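PDB 3DLC: putative S-adenosyl-L-methionine-dependent Methyltransferase from Methanococcus maripaludis, which binds S-adenosylmethionine and is probably a methyltransferase of the Rossmann-like class, perhaps with sterol 24-C-methyltransferase activity. Local coordinates for residues 23-26 with 27-31; 129-132 with 133-136; 184-187 with 188-191. All blocks are in the same frame, centred on the assembly; numbering follows the deposited sequence.

Interaction 1: 23-26 with 27-31. With SAM (S-adenosylmethionine), chain C.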
loop_
_atom_site.group_PDB
_atom_site.type_symbol
_atom_site.label_atom_id
_atom_site.label_comp_id
_atom_site.label_asym_id
_atom_site.label_seq_id
_atom_site.Cartn_x
_atom_site.Cartn_y
_atom_site.Cartn_z
ATOM N N THR A 23 -7.268 10.768 -11.496
ATOM C CA THR A 23 -7.158 12.201 -11.742
ATOM C C THR A 23 -6.057 12.829 -10.894
ATOM O O THR A 23 -4.872 12.767 -11.234
ATOM C CB THR A 23 -8.545 12.910 -11.619
ATOM O OG1 THR A 23 -9.085 12.774 -10.304
ATOM C CG2 THR A 23 -9.531 12.409 -12.660
ATOM N N LEU A 24 -6.431 13.414 -9.790
ATOM C CA LEU A 24 -5.500 14.164 -8.961
ATOM C C LEU A 24 -4.288 13.344 -8.515
ATOM O O LEU A 24 -3.164 13.836 -8.528
ATOM C CB LEU A 24 -6.259 14.659 -7.745
ATOM C CG LEU A 24 -5.468 15.555 -6.835
ATOM C CD1 LEU A 24 -4.961 16.791 -7.582
ATOM C CD2 LEU A 24 -6.321 15.914 -5.641
ATOM N N PHE A 25 -4.498 12.092 -8.128
ATOM C CA PHE A 25 -3.393 11.268 -7.649
ATOM C C PHE A 25 -2.647 10.530 -8.760
ATOM O O PHE A 25 -1.596 9.948 -8.521
ATOM C CB PHE A 25 -3.853 10.196 -6.645
ATOM C CG PHE A 25 -4.215 10.667 -5.277
ATOM C CD1 PHE A 25 -4.338 11.996 -4.942
ATOM C CD2 PHE A 25 -4.493 9.725 -4.322
ATOM C CE1 PHE A 25 -4.756 12.354 -3.663
ATOM C CE2 PHE A 25 -4.895 10.099 -3.049
ATOM C CZ PHE A 25 -4.999 11.384 -2.707
ATOM N N ALA A 26 -3.180 10.546 -9.976
ATOM C CA ALA A 26 -2.604 9.700 -11.027
ATOM C C ALA A 26 -1.072 9.772 -11.155
ATOM O O ALA A 26 -0.420 8.740 -11.312
ATOM C CB ALA A 26 -3.248 9.960 -12.393
ATOM N N PRO A 27 -0.468 10.965 -11.121
ATOM C CA PRO A 27 0.978 11.004 -11.317
ATOM C C PRO A 27 1.823 10.363 -10.220
ATOM O O PRO A 27 2.988 10.013 -10.455
ATOM C CB PRO A 27 1.298 12.493 -11.379
ATOM C CG PRO A 27 0.155 13.191 -11.053
ATOM C CD PRO A 27 -1.046 12.315 -11.057
ATOM N N ILE A 28 1.237 10.173 -9.042
ATOM C CA ILE A 28 2.055 9.652 -7.942
ATOM C C ILE A 28 2.405 8.190 -8.139
ATOM O O ILE A 28 3.449 7.737 -7.657
ATOM C CB ILE A 28 1.408 9.846 -6.565
ATOM C CG1 ILE A 28 0.295 8.854 -6.270
ATOM C CG2 ILE A 28 0.961 11.314 -6.398
ATOM C CD1 ILE A 28 -0.473 9.137 -5.007
ATOM N N TYR A 29 1.553 7.439 -8.839
ATOM C CA TYR A 29 1.746 5.989 -8.865
ATOM C C TYR A 29 3.023 5.590 -9.653
ATOM O O TYR A 29 3.791 4.780 -9.152
ATOM C CB TYR A 29 0.482 5.266 -9.318
ATOM C CG TYR A 29 -0.678 5.575 -8.411
ATOM C CD1 TYR A 29 -0.807 4.960 -7.190
ATOM C CD2 TYR A 29 -1.663 6.472 -8.786
ATOM C CE1 TYR A 29 -1.858 5.260 -6.336
ATOM C CE2 TYR A 29 -2.720 6.780 -7.944
ATOM C CZ TYR A 29 -2.830 6.160 -6.744
ATOM O OH TYR A 29 -3.916 6.466 -5.939
ATOM N N PRO A 30 3.241 6.149 -10.854
ATOM C CA PRO A 30 4.498 5.830 -11.521
ATOM C C PRO A 30 5.722 6.293 -10.739
ATOM O O PRO A 30 6.768 5.658 -10.807
ATOM C CB PRO A 30 4.389 6.505 -12.883
ATOM C CG PRO A 30 3.179 7.309 -12.830
ATOM C CD PRO A 30 2.322 6.896 -11.716
ATOM N N ILE A 31 5.621 7.412 -10.031
ATOM C CA ILE A 31 6.752 7.920 -9.248
ATOM C C ILE A 31 7.050 6.966 -8.078
ATOM O O ILE A 31 8.201 6.632 -7.816
ATOM C CB ILE A 31 6.497 9.361 -8.741
ATOM C CG1 ILE A 31 6.431 10.339 -9.935
ATOM C CG2 ILE A 31 7.537 9.805 -7.717
ATOM C CD1 ILE A 31 7.731 10.491 -10.696
HETATM N N SAM C . -3.592 1.576 -2.456
HETATM C CA SAM C . -4.621 2.365 -3.182
HETATM C C SAM C . -4.038 3.675 -3.637
HETATM O O SAM C . -3.007 4.086 -3.101
HETATM O OXT SAM C . -4.642 4.315 -4.491
HETATM C CB SAM C . -5.855 2.551 -2.320
HETATM C CG SAM C . -5.662 3.331 -1.060
HETATM S SD SAM C . -7.232 3.434 -0.176
HETATM C CE SAM C . -6.885 4.987 0.604
HETATM C "C5'" SAM C . -7.052 2.192 1.209
HETATM C "C4'" SAM C . -7.405 0.703 0.913
HETATM O "O4'" SAM C . -7.026 -0.297 1.915
HETATM C "C3'" SAM C . -8.892 0.469 0.545
HETATM O "O3'" SAM C . -8.948 -0.041 -0.752
HETATM C "C2'" SAM C . -9.352 -0.544 1.595
HETATM O "O2'" SAM C . -10.418 -1.395 1.236
HETATM C "C1'" SAM C . -8.047 -1.286 1.929
HETATM N N9 SAM C . -8.032 -1.909 3.262
HETATM C C8 SAM C . -8.278 -1.281 4.460
HETATM N N7 SAM C . -8.094 -2.136 5.494
HETATM C C5 SAM C . -7.745 -3.341 4.943
HETATM C C6 SAM C . -7.470 -4.597 5.491
HETATM N N6 SAM C . -7.563 -4.894 6.801
HETATM N N1 SAM C . -7.097 -5.574 4.636
HETATM C C2 SAM C . -7.039 -5.358 3.279
HETATM N N3 SAM C . -7.361 -4.170 2.693
HETATM C C4 SAM C . -7.682 -3.202 3.549
#
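F25, I28 and Y29 form a small apolar cluster where the loop after helix 11-22 turns into helix 28-40. F25 and I28 lie side by side and point the same way, F25 CB standing 3.9 Å from I28 CD1. On Y29 the edge carbon CE2 is 3.8 Å from F25 CB, while CG1 of I28 sits over the centre of the tyrosine ring, 3.8 Å above its plane. I28 can reach this place because CG1 lies between its own backbone N and carbonyl carbon (chi1 77°), which also brings that branch against the carbonyl oxygen of F25. M17 and I20 of helix 11-22 and I159 of helix 153-166 close around F25, and F150 meets its ring edge-to-face.

Outside this core the backbone makes the turn. T23 to A26 form a type I beta turn, with A26 N bonded to T23 O, and I28 N then donates to F25 O at 2.9 Å, approaching from above the carbonyl plane. The bond from Y29 N to A26 O, at 3.4 Å, is weak. P27 and P30 have no N-H to give.

At the polar edge the hydroxyl of Y29 lies in the plane of the F25 ring, beyond its edge, with 3.7 Å between Y29 OH and F25 CD2. From there Y29 OH donates to the carboxylate oxygen OXT of S-adenosylmethionine at 2.7 Å. A ring covered on one face by I28 thus presents one short hydrogen bond to the cofactor's methionine carboxylate, consistent with a part in orienting that end of the ligand.

Interaction 2: 129-132 with 133-136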
loop_
_atom_site.group_PDB
_atom_site.type_symbol
_atom_site.label_atom_id
_atom_site.label_comp_id
_atom_site.label_asym_id
_atom_site.label_seq_id
_atom_site.Cartn_x
_atom_site.Cartn_y
_atom_site.Cartn_z
ATOM N N THR A 129 -0.983 -8.062 14.553
ATOM C CA THR A 129 -1.361 -9.218 13.772
ATOM C C THR A 129 -1.086 -8.990 12.288
ATOM O O THR A 129 -0.593 -9.885 11.584
ATOM C CB THR A 129 -2.832 -9.578 14.008
ATOM O OG1 THR A 129 -2.979 -9.943 15.380
ATOM C CG2 THR A 129 -3.322 -10.703 13.092
ATOM N N ALA A 130 -1.403 -7.800 11.806
ATOM C CA ALA A 130 -1.176 -7.472 10.391
ATOM C C ALA A 130 0.307 -7.629 10.040
ATOM O O ALA A 130 0.644 -8.227 9.035
ATOM C CB ALA A 130 -1.636 -6.057 10.096
ATOM N N PHE A 131 1.193 -7.074 10.868
ATOM C CA PHE A 131 2.620 -7.173 10.585
ATOM C C PHE A 131 3.205 -8.558 10.762
ATOM O O PHE A 131 4.125 -8.922 10.060
ATOM C CB PHE A 131 3.409 -6.064 11.281
ATOM C CG PHE A 131 3.351 -4.770 10.496
ATOM C CD1 PHE A 131 4.211 -4.550 9.428
ATOM C CD2 PHE A 131 2.355 -3.836 10.736
ATOM C CE1 PHE A 131 4.098 -3.410 8.666
ATOM C CE2 PHE A 131 2.246 -2.695 9.968
ATOM C CZ PHE A 131 3.114 -2.491 8.933
ATOM N N ARG A 132 2.645 -9.367 11.649
ATOM C CA ARG A 132 3.032 -10.782 11.707
ATOM C C ARG A 132 2.669 -11.496 10.415
ATOM O O ARG A 132 3.434 -12.329 9.921
ATOM C CB ARG A 132 2.422 -11.473 12.927
ATOM C CG ARG A 132 3.158 -11.105 14.223
ATOM C CD ARG A 132 2.598 -11.896 15.416
ATOM N NE ARG A 132 3.510 -11.860 16.545
ATOM C CZ ARG A 132 3.558 -10.905 17.436
ATOM N NH1 ARG A 132 2.645 -9.967 17.485
ATOM N NH2 ARG A 132 4.543 -10.897 18.329
ATOM N N GLU A 133 1.493 -11.180 9.869
ATOM C CA GLU A 133 1.096 -11.794 8.583
ATOM C C GLU A 133 1.999 -11.347 7.431
ATOM O O GLU A 133 2.396 -12.130 6.574
ATOM C CB GLU A 133 -0.381 -11.482 8.273
ATOM C CG GLU A 133 -1.336 -12.383 8.990
ATOM C CD GLU A 133 -1.240 -13.788 8.423
ATOM O OE1 GLU A 133 -1.813 -14.048 7.334
ATOM O OE2 GLU A 133 -0.549 -14.627 9.031
ATOM N N ILE A 134 2.295 -10.050 7.390
ATOM C CA ILE A 134 3.196 -9.498 6.391
ATOM C C ILE A 134 4.539 -10.204 6.468
ATOM O O ILE A 134 5.119 -10.607 5.459
ATOM C CB ILE A 134 3.318 -7.981 6.573
ATOM C CG1 ILE A 134 1.993 -7.340 6.134
ATOM C CG2 ILE A 134 4.502 -7.393 5.805
ATOM C CD1 ILE A 134 1.789 -5.894 6.616
ATOM N N TYR A 135 5.056 -10.367 7.678
ATOM C CA TYR A 135 6.351 -11.022 7.816
ATOM C C TYR A 135 6.266 -12.482 7.402
ATOM O O TYR A 135 7.225 -13.000 6.804
ATOM C CB TYR A 135 6.901 -10.872 9.236
ATOM C CG TYR A 135 8.400 -11.003 9.341
ATOM C CD1 TYR A 135 9.218 -10.085 8.719
ATOM C CD2 TYR A 135 9.004 -11.995 10.069
ATOM C CE1 TYR A 135 10.567 -10.119 8.826
ATOM C CE2 TYR A 135 10.414 -12.042 10.208
ATOM C CZ TYR A 135 11.173 -11.088 9.576
ATOM O OH TYR A 135 12.551 -11.094 9.635
ATOM N N ARG A 136 5.137 -13.138 7.711
ATOM C CA ARG A 136 4.983 -14.520 7.362
ATOM C C ARG A 136 5.079 -14.758 5.852
ATOM O O ARG A 136 5.706 -15.734 5.397
ATOM C CB ARG A 136 3.651 -15.061 7.894
ATOM C CG ARG A 136 3.413 -16.520 7.542
ATOM C CD ARG A 136 2.030 -17.012 7.989
ATOM N NE ARG A 136 0.923 -16.345 7.318
ATOM C CZ ARG A 136 0.551 -16.571 6.061
ATOM N NH1 ARG A 136 1.184 -17.448 5.297
ATOM N NH2 ARG A 136 -0.478 -15.886 5.561
#
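E133 OE1 is held by two donors, R136 NH2 at 2.9 Å and I105 N, on a residue whose own backbone N donates to T129 O at 3.0 Å. The other carboxylate oxygen, E133 OE2, accepts from R136 NE at 2.8 Å, so that R136 grips the group side-on. Both arginine bonds are nearly straight and leave within the guanidinium plane, yet each meets the syn side of its oxygen about 30° out of the carboxylate plane. The glutamate chain folds at chi2 (-69°) and the arginine chain at chi3 (64°), which lets the two ends meet three residues apart on one helix face.

R136 NH1 makes a second salt bridge with D109, and the pair thus fastens the helix to the segment following strand 95-99. With an alanine in place of E133, the I105 N-H would probably lose this acceptor and R136 one of its two carboxylate partners, its guanidinium then freer to turn.

On the buried face, CD1 of I134 sits over the ring of F131, 4.1 Å from its centroid and displaced toward the rim, a CH-pi contact. I146 of strand 142-148 touches both residues. Regular i to i+4 backbone bonds continue to R136 N and R132 O, 2.9 Å apart. Helix 127-137 lies in the connection from strand 112-118 to the adjacent parallel strand 142-148, a beta-alpha-beta crossover characteristic of the Rossmann-like methyltransferase fold.

Interaction 3: 184-187 with 188-191. With ACT (acetate ion), chain B.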
loop_
_atom_site.group_PDB
_atom_site.type_symbol
_atom_site.label_atom_id
_atom_site.label_comp_id
_atom_site.label_asym_id
_atom_site.label_seq_id
_atom_site.Cartn_x
_atom_site.Cartn_y
_atom_site.Cartn_z
ATOM N N GLU A 184 7.098 6.342 15.355
ATOM C CA GLU A 184 7.158 5.778 16.686
ATOM C C GLU A 184 6.205 4.610 16.869
ATOM O O GLU A 184 6.538 3.546 17.395
ATOM C CB GLU A 184 6.835 6.831 17.727
ATOM C CG GLU A 184 6.823 6.225 19.114
ATOM C CD GLU A 184 7.512 7.089 20.114
ATOM O OE1 GLU A 184 8.669 7.465 19.833
ATOM O OE2 GLU A 184 6.941 7.342 21.191
ATOM N N ARG A 185 4.980 4.805 16.428
ATOM C CA ARG A 185 3.971 3.765 16.588
ATOM C C ARG A 185 4.435 2.455 15.969
ATOM O O ARG A 185 4.371 1.386 16.582
ATOM C CB ARG A 185 2.645 4.157 15.948
ATOM C CG ARG A 185 1.532 3.124 16.105
ATOM C CD ARG A 185 0.244 3.462 15.382
ATOM N NE ARG A 185 -0.725 2.427 15.738
ATOM C CZ ARG A 185 -1.773 2.054 15.031
ATOM N NH1 ARG A 185 -2.051 2.612 13.892
ATOM N NH2 ARG A 185 -2.536 1.086 15.494
ATOM N N PHE A 186 4.876 2.544 14.722
ATOM C CA PHE A 186 5.249 1.345 13.973
ATOM C C PHE A 186 6.587 0.754 14.374
ATOM O O PHE A 186 6.745 -0.454 14.314
ATOM C CB PHE A 186 5.004 1.539 12.478
ATOM C CG PHE A 186 3.561 1.549 12.167
ATOM C CD1 PHE A 186 2.853 0.356 12.176
ATOM C CD2 PHE A 186 2.872 2.705 11.975
ATOM C CE1 PHE A 186 1.495 0.347 11.970
ATOM C CE2 PHE A 186 1.528 2.707 11.759
ATOM C CZ PHE A 186 0.826 1.534 11.760
ATOM N N GLN A 187 7.521 1.587 14.825
ATOM C CA GLN A 187 8.739 1.055 15.405
ATOM C C GLN A 187 8.333 0.162 16.577
ATOM O O GLN A 187 8.845 -0.945 16.744
ATOM C CB GLN A 187 9.632 2.226 15.880
ATOM C CG GLN A 187 10.778 2.025 16.720
ATOM C CD GLN A 187 11.292 3.394 17.247
ATOM O OE1 GLN A 187 12.167 3.422 18.068
ATOM N NE2 GLN A 187 10.736 4.513 16.734
ATOM N N ASN A 188 7.412 0.661 17.415
ATOM C CA ASN A 188 7.008 -0.134 18.580
ATOM C C ASN A 188 6.330 -1.447 18.193
ATOM O O ASN A 188 6.574 -2.494 18.794
ATOM C CB ASN A 188 6.105 0.667 19.505
ATOM C CG ASN A 188 6.827 1.818 20.192
ATOM O OD1 ASN A 188 8.052 1.844 20.254
ATOM N ND2 ASN A 188 6.069 2.789 20.691
ATOM N N VAL A 189 5.538 -1.422 17.132
ATOM C CA VAL A 189 4.898 -2.635 16.642
ATOM C C VAL A 189 5.919 -3.660 16.167
ATOM O O VAL A 189 5.887 -4.845 16.533
ATOM C CB VAL A 189 3.915 -2.324 15.473
ATOM C CG1 VAL A 189 3.389 -3.604 14.810
ATOM C CG2 VAL A 189 2.741 -1.450 15.937
ATOM N N LEU A 190 6.869 -3.222 15.346
ATOM C CA LEU A 190 7.875 -4.122 14.801
ATOM C C LEU A 190 8.766 -4.639 15.918
ATOM O O LEU A 190 9.204 -5.790 15.896
ATOM C CB LEU A 190 8.707 -3.423 13.718
ATOM C CG LEU A 190 7.905 -2.936 12.487
ATOM C CD1 LEU A 190 8.892 -2.507 11.422
ATOM C CD2 LEU A 190 6.931 -3.997 11.921
ATOM N N ASP A 191 9.041 -3.796 16.908
ATOM C CA ASP A 191 9.912 -4.202 18.013
ATOM C C ASP A 191 9.229 -5.250 18.884
ATOM O O ASP A 191 9.897 -6.159 19.387
ATOM C CB ASP A 191 10.363 -2.985 18.797
ATOM C CG ASP A 191 11.302 -2.083 18.005
ATOM O OD1 ASP A 191 11.833 -2.497 16.947
ATOM O OD2 ASP A 191 11.517 -0.957 18.476
HETATM C C ACT B . -0.736 -0.369 18.331
HETATM O O ACT B . -1.982 -0.337 18.161
HETATM O OXT ACT B . -0.089 0.696 18.109
HETATM C CH3 ACT B . -0.075 -1.629 18.789
HETATM O O HOH W 1 6.622 4.998 22.436
#
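F186 lies alongside V189, one helical turn further on, the two side chains pointing the same way, with F186 CD1 4.2 Å from V189 CG2. The approach to the ring is oblique and loose. The same V189 CG2 is 3.3 Å from R185 O and 4.0 Å from the methyl carbon CH3 of an acetate ion.

That acetate, probably from the crystallisation liquor, is held by R185. Extended from CG to NE, with CG opposite the backbone N (chi1 -179°), the arginine donates from NE to acetate OXT at 3.0 Å and from NH2 to acetate O at 3.1 Å. Both bonds are close to straight, a side-on, two-pronged grip at the guanidinium edge.

The backbones of E184 and N188 are joined by N188 N to E184 O, but their side chains do not bond directly. In one of the two modelled conformers of E184 a water links OE2 to N188 ND2, a bridge that is doubtful for the other. Further along, CG of Q187 rests 3.5 Å from OD2 of D191, whose OD1 is hydrogen-bonded to Y198. Regular i to i+4 backbone bonds run beneath all of these pairs, including L190 N to F186 O.

Helix 180-193 is thus amphipathic: F186 and L190 press onto strand 206-211 at F207, I209 and I211, V127 of helix 127-137 touches R185, F186 and V189, and Q187 and L190 reach Y198 on strand 198-203.

From the N terminus the three contacts follow in series; each spans one unbroken stretch, so none closes a long loop and none nests in or crosses another. Interaction 1 joins the end of the loop after helix 11-22 to helix 28-40 beside the cofactor. It lies across the chain's centre from the other two, its nearest atoms about 17 Å from those of interaction 2 and about 18 Å from those of interaction 3. Interactions 2 and 3 touch: the F131 ring packs on F186 and L190, with F131 CE2 3.7 Å from F186 CE1. Helices 127-137 and 180-193 are thereby tied together over strand 206-211.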